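Local coordinates for protein transcriptional regulator ComR (PDB 6HU8) that probably binds DNA through a helix-turn-helix domain and regulates competence in a streptococcus, as a peptide-responsive member of the RNPP family, at residues L9-E14 and R35-I40; Y171-R176 and I218-F223; M211-L216 and L227-K232. All coordinates share one frame; numbering follows the deposited sequence.

Contact 1. Residues L9-E14 and R35-I40; sequences LRIKTE and RQLIRI
I11 and I40 hold nearly the same first torsion, chi1 -71° and -69°: in each, CG2 points anti to the backbone N while CG1 lies beside it. This is the packing of helix 3-17 against helix 34-41 in the Cro/C1-type helix-turn-helix domain. I11 also has an extended outer torsion (chi2 167°), and that carries its CD1 across to CG2 of I40, 3.6 Å away, the closest approach of the two segments. The other branch of I11 works separately: its CG2 meets CD1 of L37 at 4.1 Å. One isoleucine therefore divides its two methyls between residues a helical turn apart, and the side chains cross obliquely in both pairs. All three are buried. The backbones stay well apart, CA of I11 lying 8.4 Å from CA of I40, and the join is entirely apolar. L52 and I55 of helix 49-59 touch I11, while R22 and C26 of helix 22-26 touch L37, so the three belong to the small core of this domain. The polar residues of 35-40 face another way: R35 pairs with E146 and D147, and R39 with E117, tying the helix to the tetratricopeptide part of the chain. Within 9-14, L9 O takes two hydrogen bonds from T13, from N at 2.8 Å and from OG1 at 2.9 Å, arriving from opposite faces of the carbonyl plane.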
loop_
_atom_site.group_PDB
_atom_site.type_symbol
_atom_site.label_atom_id
_atom_site.label_comp_id
_atom_site.label_asym_id
_atom_site.label_seq_id
_atom_site.Cartn_x
_atom_site.Cartn_y
_atom_site.Cartn_z
ATOM N N LEU A 9 7.262 16.995 23.550
ATOM C CA LEU A 9 7.147 17.501 24.919
ATOM C C LEU A 9 6.062 18.576 25.044
ATOM O O LEU A 9 5.395 18.661 26.064
ATOM C CB LEU A 9 8.489 18.048 25.400
ATOM C CG LEU A 9 8.525 18.667 26.792
ATOM C CD1 LEU A 9 8.307 17.606 27.899
ATOM C CD2 LEU A 9 9.837 19.421 26.974
ATOM N N ARG A 10 5.858 19.380 24.006
ATOM C CA ARG A 10 4.780 20.374 24.053
ATOM C C ARG A 10 3.418 19.707 24.103
ATOM O O ARG A 10 2.531 20.126 24.843
ATOM C CB ARG A 10 4.848 21.312 22.851
ATOM C CG ARG A 10 5.731 22.510 23.093
ATOM C CD ARG A 10 5.765 23.418 21.894
ATOM N NE ARG A 10 7.116 23.921 21.652
ATOM C CZ ARG A 10 7.900 23.532 20.649
ATOM N NH1 ARG A 10 9.113 24.058 20.525
ATOM N NH2 ARG A 10 7.474 22.633 19.756
ATOM N N ILE A 11 3.258 18.665 23.300
ATOM C CA ILE A 11 2.030 17.901 23.293
ATOM C C ILE A 11 1.805 17.247 24.648
ATOM O O ILE A 11 0.709 17.323 25.221
ATOM C CB ILE A 11 2.057 16.825 22.196
ATOM C CG1 ILE A 11 1.957 17.480 20.807
ATOM C CG2 ILE A 11 0.938 15.830 22.410
ATOM C CD1 ILE A 11 2.283 16.521 19.648
ATOM N N LYS A 12 2.850 16.595 25.146
ATOM C CA LYS A 12 2.771 15.897 26.416
ATOM C C LYS A 12 2.486 16.855 27.571
ATOM O O LYS A 12 1.687 16.535 28.466
ATOM C CB LYS A 12 4.067 15.126 26.683
ATOM C CG LYS A 12 4.054 14.317 27.984
ATOM C CD LYS A 12 5.196 13.314 27.993
ATOM C CE LYS A 12 6.172 13.564 29.129
ATOM N NZ LYS A 12 5.712 12.950 30.408
ATOM N N THR A 13 3.137 18.018 27.563
ATOM C CA THR A 13 2.953 18.976 28.652
ATOM C C THR A 13 1.522 19.493 28.678
ATOM O O THR A 13 0.918 19.604 29.745
ATOM C CB THR A 13 3.938 20.156 28.553
ATOM O OG1 THR A 13 5.266 19.668 28.752
ATOM C CG2 THR A 13 3.648 21.196 29.623
ATOM N N GLU A 14 0.962 19.766 27.512
ATOM C CA GLU A 14 -0.397 20.301 27.457
ATOM C C GLU A 14 -1.448 19.247 27.821
ATOM O O GLU A 14 -2.433 19.550 28.505
ATOM C CB GLU A 14 -0.689 20.870 26.074
ATOM C CG GLU A 14 -2.069 21.470 25.936
ATOM C CD GLU A 14 -2.252 22.702 26.804
ATOM O OE1 GLU A 14 -3.358 22.873 27.364
ATOM O OE2 GLU A 14 -1.290 23.499 26.921
ATOM N N ARG A 35 -0.188 4.035 21.139
ATOM C CA ARG A 35 1.237 3.810 20.902
ATOM C C ARG A 35 1.795 4.856 19.926
ATOM O O ARG A 35 2.950 5.261 20.048
ATOM C CB ARG A 35 1.489 2.401 20.373
ATOM C CG ARG A 35 1.277 1.313 21.421
ATOM C CD ARG A 35 1.635 -0.062 20.867
ATOM N NE ARG A 35 0.668 -0.495 19.866
ATOM C CZ ARG A 35 0.722 -1.653 19.212
ATOM N NH1 ARG A 35 1.698 -2.526 19.449
ATOM N NH2 ARG A 35 -0.210 -1.938 18.316
ATOM N N GLN A 36 0.966 5.284 18.977
ATOM C CA GLN A 36 1.315 6.410 18.097
ATOM C C GLN A 36 1.580 7.672 18.917
ATOM O O GLN A 36 2.579 8.352 18.718
ATOM C CB GLN A 36 0.197 6.662 17.079
ATOM C CG GLN A 36 0.189 5.688 15.891
ATOM C CD GLN A 36 -1.091 5.753 15.114
ATOM O OE1 GLN A 36 -1.978 6.543 15.438
ATOM N NE2 GLN A 36 -1.211 4.923 14.085
ATOM N N LEU A 37 0.680 7.984 19.847
ATOM C CA LEU A 37 0.874 9.142 20.737
ATOM C C LEU A 37 2.144 9.005 21.576
ATOM O O LEU A 37 2.938 9.933 21.652
ATOM C CB LEU A 37 -0.348 9.345 21.652
ATOM C CG LEU A 37 -0.241 10.513 22.662
ATOM C CD1 LEU A 37 0.050 11.847 21.962
ATOM C CD2 LEU A 37 -1.518 10.630 23.477
ATOM N N ILE A 38 2.345 7.856 22.218
ATOM C CA ILE A 38 3.578 7.652 22.989
ATOM C C ILE A 38 4.888 7.894 22.202
ATOM O O ILE A 38 5.820 8.491 22.730
ATOM C CB ILE A 38 3.605 6.233 23.592
ATOM C CG1 ILE A 38 2.558 6.146 24.705
ATOM C CG2 ILE A 38 4.954 5.931 24.212
ATOM C CD1 ILE A 38 2.322 4.723 25.209
ATOM N N ARG A 39 4.962 7.434 20.952
ATOM C CA ARG A 39 6.165 7.614 20.150
ATOM C C ARG A 39 6.379 9.100 19.848
ATOM O O ARG A 39 7.518 9.580 19.786
ATOM C CB ARG A 39 6.083 6.801 18.842
ATOM C CG ARG A 39 6.310 5.300 19.045
ATOM C CD ARG A 39 6.445 4.538 17.731
ATOM N NE ARG A 39 5.224 4.554 16.929
ATOM C CZ ARG A 39 4.265 3.639 17.018
ATOM N NH1 ARG A 39 4.381 2.638 17.893
ATOM N NH2 ARG A 39 3.186 3.729 16.253
ATOM N N ILE A 40 5.281 9.831 19.673
ATOM C CA ILE A 40 5.376 11.280 19.446
ATOM C C ILE A 40 5.882 11.970 20.710
ATOM O O ILE A 40 6.860 12.722 20.663
ATOM C CB ILE A 40 4.007 11.879 19.015
ATOM C CG1 ILE A 40 3.627 11.395 17.610
ATOM C CG2 ILE A 40 4.012 13.420 19.116
ATOM C CD1 ILE A 40 2.203 11.748 17.213
#

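Contact 2. Residues Y171-R176 and I218-F223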
loop_
_atom_site.group_PDB
_atom_site.type_symbol
_atom_site.label_atom_id
_atom_site.label_comp_id
_atom_site.label_asym_id
_atom_site.label_seq_id
_atom_site.Cartn_x
_atom_site.Cartn_y
_atom_site.Cartn_z
ATOM N N TYR A 171 0.617 -8.817 1.736
ATOM C CA TYR A 171 1.935 -9.429 1.872
ATOM C C TYR A 171 2.019 -10.380 3.072
ATOM O O TYR A 171 2.766 -11.355 3.028
ATOM C CB TYR A 171 2.988 -8.337 1.993
ATOM C CG TYR A 171 4.433 -8.785 1.960
ATOM C CD1 TYR A 171 4.986 -9.334 0.811
ATOM C CD2 TYR A 171 5.265 -8.591 3.060
ATOM C CE1 TYR A 171 6.327 -9.712 0.765
ATOM C CE2 TYR A 171 6.601 -8.958 3.026
ATOM C CZ TYR A 171 7.130 -9.520 1.876
ATOM O OH TYR A 171 8.459 -9.890 1.839
ATOM N N HIS A 172 1.265 -10.098 4.136
ATOM C CA HIS A 172 1.190 -11.016 5.285
ATOM C C HIS A 172 0.483 -12.327 4.921
ATOM O O HIS A 172 0.757 -13.381 5.504
ATOM C CB HIS A 172 0.436 -10.393 6.471
ATOM C CG HIS A 172 1.234 -9.410 7.258
ATOM N ND1 HIS A 172 1.743 -8.254 6.707
ATOM C CD2 HIS A 172 1.605 -9.403 8.561
ATOM C CE1 HIS A 172 2.400 -7.580 7.636
ATOM N NE2 HIS A 172 2.325 -8.252 8.772
ATOM N N LEU A 173 -0.462 -12.242 3.991
ATOM C CA LEU A 173 -1.311 -13.381 3.663
ATOM C C LEU A 173 -0.669 -14.300 2.644
ATOM O O LEU A 173 -1.158 -15.398 2.412
ATOM C CB LEU A 173 -2.660 -12.910 3.126
ATOM C CG LEU A 173 -3.498 -12.057 4.064
ATOM C CD1 LEU A 173 -4.869 -11.825 3.468
ATOM C CD2 LEU A 173 -3.603 -12.744 5.421
ATOM N N TYR A 174 0.415 -13.843 2.025
ATOM C CA TYR A 174 1.063 -14.611 0.971
ATOM C C TYR A 174 1.496 -15.995 1.450
ATOM O O TYR A 174 2.182 -16.128 2.464
ATOM C CB TYR A 174 2.274 -13.861 0.425
ATOM C CG TYR A 174 2.877 -14.529 -0.787
ATOM C CD1 TYR A 174 2.296 -14.384 -2.042
ATOM C CD2 TYR A 174 4.019 -15.317 -0.679
ATOM C CE1 TYR A 174 2.839 -14.997 -3.158
ATOM C CE2 TYR A 174 4.567 -15.937 -1.789
ATOM C CZ TYR A 174 3.973 -15.773 -3.027
ATOM O OH TYR A 174 4.512 -16.385 -4.139
ATOM N N GLY A 175 1.087 -17.023 0.714
ATOM C CA GLY A 175 1.466 -18.384 1.038
ATOM C C GLY A 175 0.644 -19.024 2.140
ATOM O O GLY A 175 0.729 -20.230 2.355
ATOM N N ARG A 176 -0.155 -18.232 2.845
ATOM C CA ARG A 176 -0.958 -18.781 3.937
ATOM C C ARG A 176 -2.182 -19.506 3.392
ATOM O O ARG A 176 -2.572 -19.289 2.243
ATOM C CB ARG A 176 -1.400 -17.679 4.905
ATOM C CG ARG A 176 -0.281 -17.018 5.702
ATOM C CD ARG A 176 -0.879 -16.024 6.700
ATOM N NE ARG A 176 0.129 -15.283 7.460
ATOM C CZ ARG A 176 -0.147 -14.263 8.272
ATOM N NH1 ARG A 176 -1.402 -13.854 8.429
ATOM N NH2 ARG A 176 0.833 -13.640 8.921
ATOM N N ILE A 218 -7.336 -16.673 -5.604
ATOM C CA ILE A 218 -7.043 -17.989 -6.177
ATOM C C ILE A 218 -6.425 -18.908 -5.123
ATOM O O ILE A 218 -6.829 -20.061 -4.984
ATOM C CB ILE A 218 -6.110 -17.890 -7.397
ATOM C CG1 ILE A 218 -6.858 -17.277 -8.576
ATOM C CG2 ILE A 218 -5.603 -19.247 -7.804
ATOM C CD1 ILE A 218 -5.961 -16.913 -9.752
ATOM N N SER A 219 -5.467 -18.392 -4.361
ATOM C CA SER A 219 -4.693 -19.240 -3.457
ATOM C C SER A 219 -5.411 -19.493 -2.125
ATOM O O SER A 219 -5.105 -20.454 -1.415
ATOM C CB SER A 219 -3.324 -18.613 -3.195
ATOM O OG SER A 219 -3.476 -17.396 -2.480
ATOM N N LEU A 220 -6.354 -18.622 -1.780
ATOM C CA LEU A 220 -7.153 -18.800 -0.568
ATOM C C LEU A 220 -8.506 -19.423 -0.903
ATOM O O LEU A 220 -9.328 -19.650 -0.013
ATOM C CB LEU A 220 -7.349 -17.460 0.155
ATOM C CG LEU A 220 -6.071 -16.770 0.623
ATOM C CD1 LEU A 220 -6.392 -15.436 1.303
ATOM C CD2 LEU A 220 -5.287 -17.697 1.563
ATOM N N GLU A 221 -8.714 -19.692 -2.193
ATOM C CA GLU A 221 -9.985 -20.178 -2.725
ATOM C C GLU A 221 -11.155 -19.323 -2.244
ATOM O O GLU A 221 -12.133 -19.809 -1.675
ATOM C CB GLU A 221 -10.194 -21.659 -2.366
ATOM C CG GLU A 221 -9.820 -22.595 -3.517
ATOM C CD GLU A 221 -9.304 -23.959 -3.059
ATOM O OE1 GLU A 221 -9.565 -24.360 -1.900
ATOM O OE2 GLU A 221 -8.630 -24.629 -3.877
ATOM N N SER A 222 -11.037 -18.030 -2.492
ATOM C CA SER A 222 -12.094 -17.079 -2.203
ATOM C C SER A 222 -12.603 -16.537 -3.533
ATOM O O SER A 222 -12.352 -15.387 -3.880
ATOM C CB SER A 222 -11.568 -15.954 -1.310
ATOM O OG SER A 222 -12.556 -14.964 -1.068
ATOM N N PHE A 223 -13.309 -17.372 -4.287
ATOM C CA PHE A 223 -13.567 -17.056 -5.692
ATOM C C PHE A 223 -14.734 -16.092 -5.916
ATOM O O PHE A 223 -14.937 -15.615 -7.047
ATOM C CB PHE A 223 -13.783 -18.348 -6.484
ATOM C CG PHE A 223 -12.513 -19.112 -6.739
ATOM C CD1 PHE A 223 -11.547 -18.601 -7.581
ATOM C CD2 PHE A 223 -12.273 -20.317 -6.112
ATOM C CE1 PHE A 223 -10.373 -19.288 -7.813
ATOM C CE2 PHE A 223 -11.102 -21.007 -6.337
ATOM C CZ PHE A 223 -10.153 -20.491 -7.196
#
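L220 reaches R176 with one branch: its CD2 stands 3.2 Å from the backbone O of R176, a short carbon-to-oxygen approach and not a hydrogen bond. Here the contact is tight. The first torsion of L220 (chi1 -61°) sets CG anti to its own carbonyl carbon, and the side chain extends toward the turn L173-R176. The second branch packs less closely, CD1 of L220 lying 4.5 Å from CD1 of L173. Y179 touches both leucines and F184 backs L173, so this apolar side is buried. The other side is looser. R176 is partly exposed, and beyond its backbone its side chain runs away from L220, back along its own segment, until the guanidinium has the carbonyl carbon of H172 over one face, 3.9 Å above the plane; W135 also touches the R176 side chain. Y174 and G175, at the bend, are exposed, as is S219 across from them. Each segment leaves a helix for a turn. From L173 to R176 runs a type II beta turn, closed by R176 N to L173 O at 3.0 Å, with G175 taking the positive phi of 81°. On the partner, E221 is the C-prime residue of a Schellman motif, in which S222 N turns back to K217 O. A type II turn next to the C-terminal part of helix 160-173 thus meets the Schellman end of helix 200-219 in the all-helical tetratricopeptide domain.

Contact 3. Residues M211-L216 and L227-K232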
loop_
_atom_site.group_PDB
_atom_site.type_symbol
_atom_site.label_atom_id
_atom_site.label_comp_id
_atom_site.label_asym_id
_atom_site.label_seq_id
_atom_site.Cartn_x
_atom_site.Cartn_y
_atom_site.Cartn_z
ATOM N N MET A 211 -4.063 -6.611 -7.930
ATOM C CA MET A 211 -3.350 -7.809 -8.366
ATOM C C MET A 211 -3.180 -8.778 -7.208
ATOM O O MET A 211 -3.345 -9.991 -7.393
ATOM C CB MET A 211 -1.985 -7.469 -8.979
ATOM C CG MET A 211 -2.064 -6.874 -10.413
ATOM S SD MET A 211 -2.605 -8.003 -11.718
ATOM C CE MET A 211 -1.093 -8.926 -12.006
ATOM N N ALA A 212 -2.849 -8.244 -6.030
ATOM C CA ALA A 212 -2.651 -9.052 -4.818
ATOM C C ALA A 212 -3.920 -9.801 -4.415
ATOM O O ALA A 212 -3.866 -10.966 -4.034
ATOM C CB ALA A 212 -2.169 -8.163 -3.635
ATOM N N ILE A 213 -5.048 -9.103 -4.472
ATOM C CA ILE A 213 -6.360 -9.684 -4.206
ATOM C C ILE A 213 -6.650 -10.861 -5.143
ATOM O O ILE A 213 -7.108 -11.923 -4.718
ATOM C CB ILE A 213 -7.447 -8.597 -4.359
ATOM C CG1 ILE A 213 -7.337 -7.579 -3.214
ATOM C CG2 ILE A 213 -8.833 -9.206 -4.476
ATOM C CD1 ILE A 213 -8.125 -6.298 -3.422
ATOM N N ALA A 214 -6.359 -10.683 -6.426
ATOM C CA ALA A 214 -6.694 -11.707 -7.422
ATOM C C ALA A 214 -5.834 -12.941 -7.213
ATOM O O ALA A 214 -6.335 -14.066 -7.235
ATOM C CB ALA A 214 -6.519 -11.157 -8.823
ATOM N N GLY A 215 -4.543 -12.744 -6.973
ATOM C CA GLY A 215 -3.689 -13.875 -6.648
ATOM C C GLY A 215 -4.117 -14.580 -5.366
ATOM O O GLY A 215 -4.068 -15.816 -5.275
ATOM N N LEU A 216 -4.539 -13.803 -4.370
ATOM C CA LEU A 216 -4.964 -14.375 -3.097
ATOM C C LEU A 216 -6.302 -15.087 -3.194
ATOM O O LEU A 216 -6.474 -16.172 -2.624
ATOM C CB LEU A 216 -5.036 -13.290 -2.019
ATOM C CG LEU A 216 -3.680 -12.894 -1.440
ATOM C CD1 LEU A 216 -3.822 -11.649 -0.556
ATOM C CD2 LEU A 216 -3.085 -14.072 -0.669
ATOM N N LEU A 227 -14.238 -12.051 -10.858
ATOM C CA LEU A 227 -14.295 -11.325 -12.126
ATOM C C LEU A 227 -14.557 -9.845 -11.879
ATOM O O LEU A 227 -14.260 -9.007 -12.723
ATOM C CB LEU A 227 -15.361 -11.916 -13.048
ATOM C CG LEU A 227 -15.117 -13.353 -13.506
ATOM C CD1 LEU A 227 -16.270 -13.841 -14.385
ATOM C CD2 LEU A 227 -13.790 -13.451 -14.250
ATOM N N THR A 228 -15.103 -9.516 -10.716
ATOM C CA THR A 228 -15.266 -8.112 -10.352
ATOM C C THR A 228 -13.886 -7.495 -10.089
ATOM O O THR A 228 -13.629 -6.333 -10.438
ATOM C CB THR A 228 -16.188 -7.944 -9.136
ATOM O OG1 THR A 228 -17.497 -8.400 -9.489
ATOM C CG2 THR A 228 -16.288 -6.485 -8.740
ATOM N N VAL A 229 -12.986 -8.290 -9.516
ATOM C CA VAL A 229 -11.607 -7.843 -9.356
ATOM C C VAL A 229 -10.929 -7.686 -10.715
ATOM O O VAL A 229 -10.218 -6.705 -10.947
ATOM C CB VAL A 229 -10.787 -8.803 -8.485
ATOM C CG1 VAL A 229 -9.349 -8.334 -8.393
ATOM C CG2 VAL A 229 -11.403 -8.920 -7.093
ATOM N N ILE A 230 -11.142 -8.636 -11.620
ATOM C CA ILE A 230 -10.577 -8.510 -12.972
ATOM C C ILE A 230 -11.070 -7.231 -13.631
ATOM O O ILE A 230 -10.303 -6.502 -14.261
ATOM C CB ILE A 230 -10.939 -9.725 -13.873
ATOM C CG1 ILE A 230 -10.363 -11.023 -13.279
ATOM C CG2 ILE A 230 -10.475 -9.492 -15.327
ATOM C CD1 ILE A 230 -8.835 -11.034 -13.207
ATOM N N ASP A 231 -12.364 -6.966 -13.474
ATOM C CA ASP A 231 -12.998 -5.801 -14.082
ATOM C C ASP A 231 -12.389 -4.487 -13.576
ATOM O O ASP A 231 -12.185 -3.526 -14.340
ATOM C CB ASP A 231 -14.502 -5.838 -13.804
ATOM C CG ASP A 231 -15.239 -6.804 -14.724
ATOM O OD1 ASP A 231 -14.739 -7.064 -15.832
ATOM O OD2 ASP A 231 -16.315 -7.303 -14.342
ATOM N N LYS A 232 -12.090 -4.451 -12.285
ATOM C CA LYS A 232 -11.526 -3.245 -11.695
ATOM C C LYS A 232 -10.109 -3.048 -12.215
ATOM O O LYS A 232 -9.716 -1.929 -12.569
ATOM C CB LYS A 232 -11.535 -3.321 -10.168
ATOM C CG LYS A 232 -11.260 -1.965 -9.488
ATOM C CD LYS A 232 -12.521 -1.128 -9.399
ATOM C CE LYS A 232 -12.296 0.174 -8.615
ATOM N NZ LYS A 232 -13.468 0.472 -7.751
#
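V229 makes every close contact from its own segment, and it can be followed outward atom by atom. Its CB lies 4.5 Å from CG2 of I213, so the touching is left to the two methyls beyond. CG1, anti to the backbone N (chi1 178°), meets CB of A214 at 4.0 Å and CG2 of I213 at the same distance. CG2, beside the backbone N, comes closer to that same I213 methyl, at 3.7 Å. A single methyl of I213 thus sits against both tips of the valine, while A214 receives one of them. The small side chain of A214 goes with the close approach of the helices at this level, where its CA is 6.5 Å from CA of V229. Helices 200-219 and 226-240 run roughly antiparallel and are joined by a short loop, an antiparallel helical hairpin within the tetratricopeptide domain, a fold made of such paired helices. Around the pair, V188, V191 and F170 touch I213, L192 touches V229, and L252 touches A214, so helices on several sides share this core. With no hydrogen bond or salt bridge between the segments, the hairpin is held here by shape and by the burial of methyl groups.

How the contacts relate
Contact 1 lies in the helix-turn-helix part, contacts 2 and 3 in the tetratricopeptide part; the centre of contact 1 is about 38 Å from that of contact 2 and about 41 Å from that of contact 3. Contacts 2 and 3 are neighbours, about 12 Å between centres, and both use helix 200-219: 211-216 packs along its length, 218-223 carries its end. They touch where L173 O meets L216 CD2 at 3.9 Å. Contacts 1 and 3 are buried methyl packing between helix flanks. Contact 2, at helix ends, mixes two buried leucines with a partly exposed arginine and brings a backbone carbonyl into play.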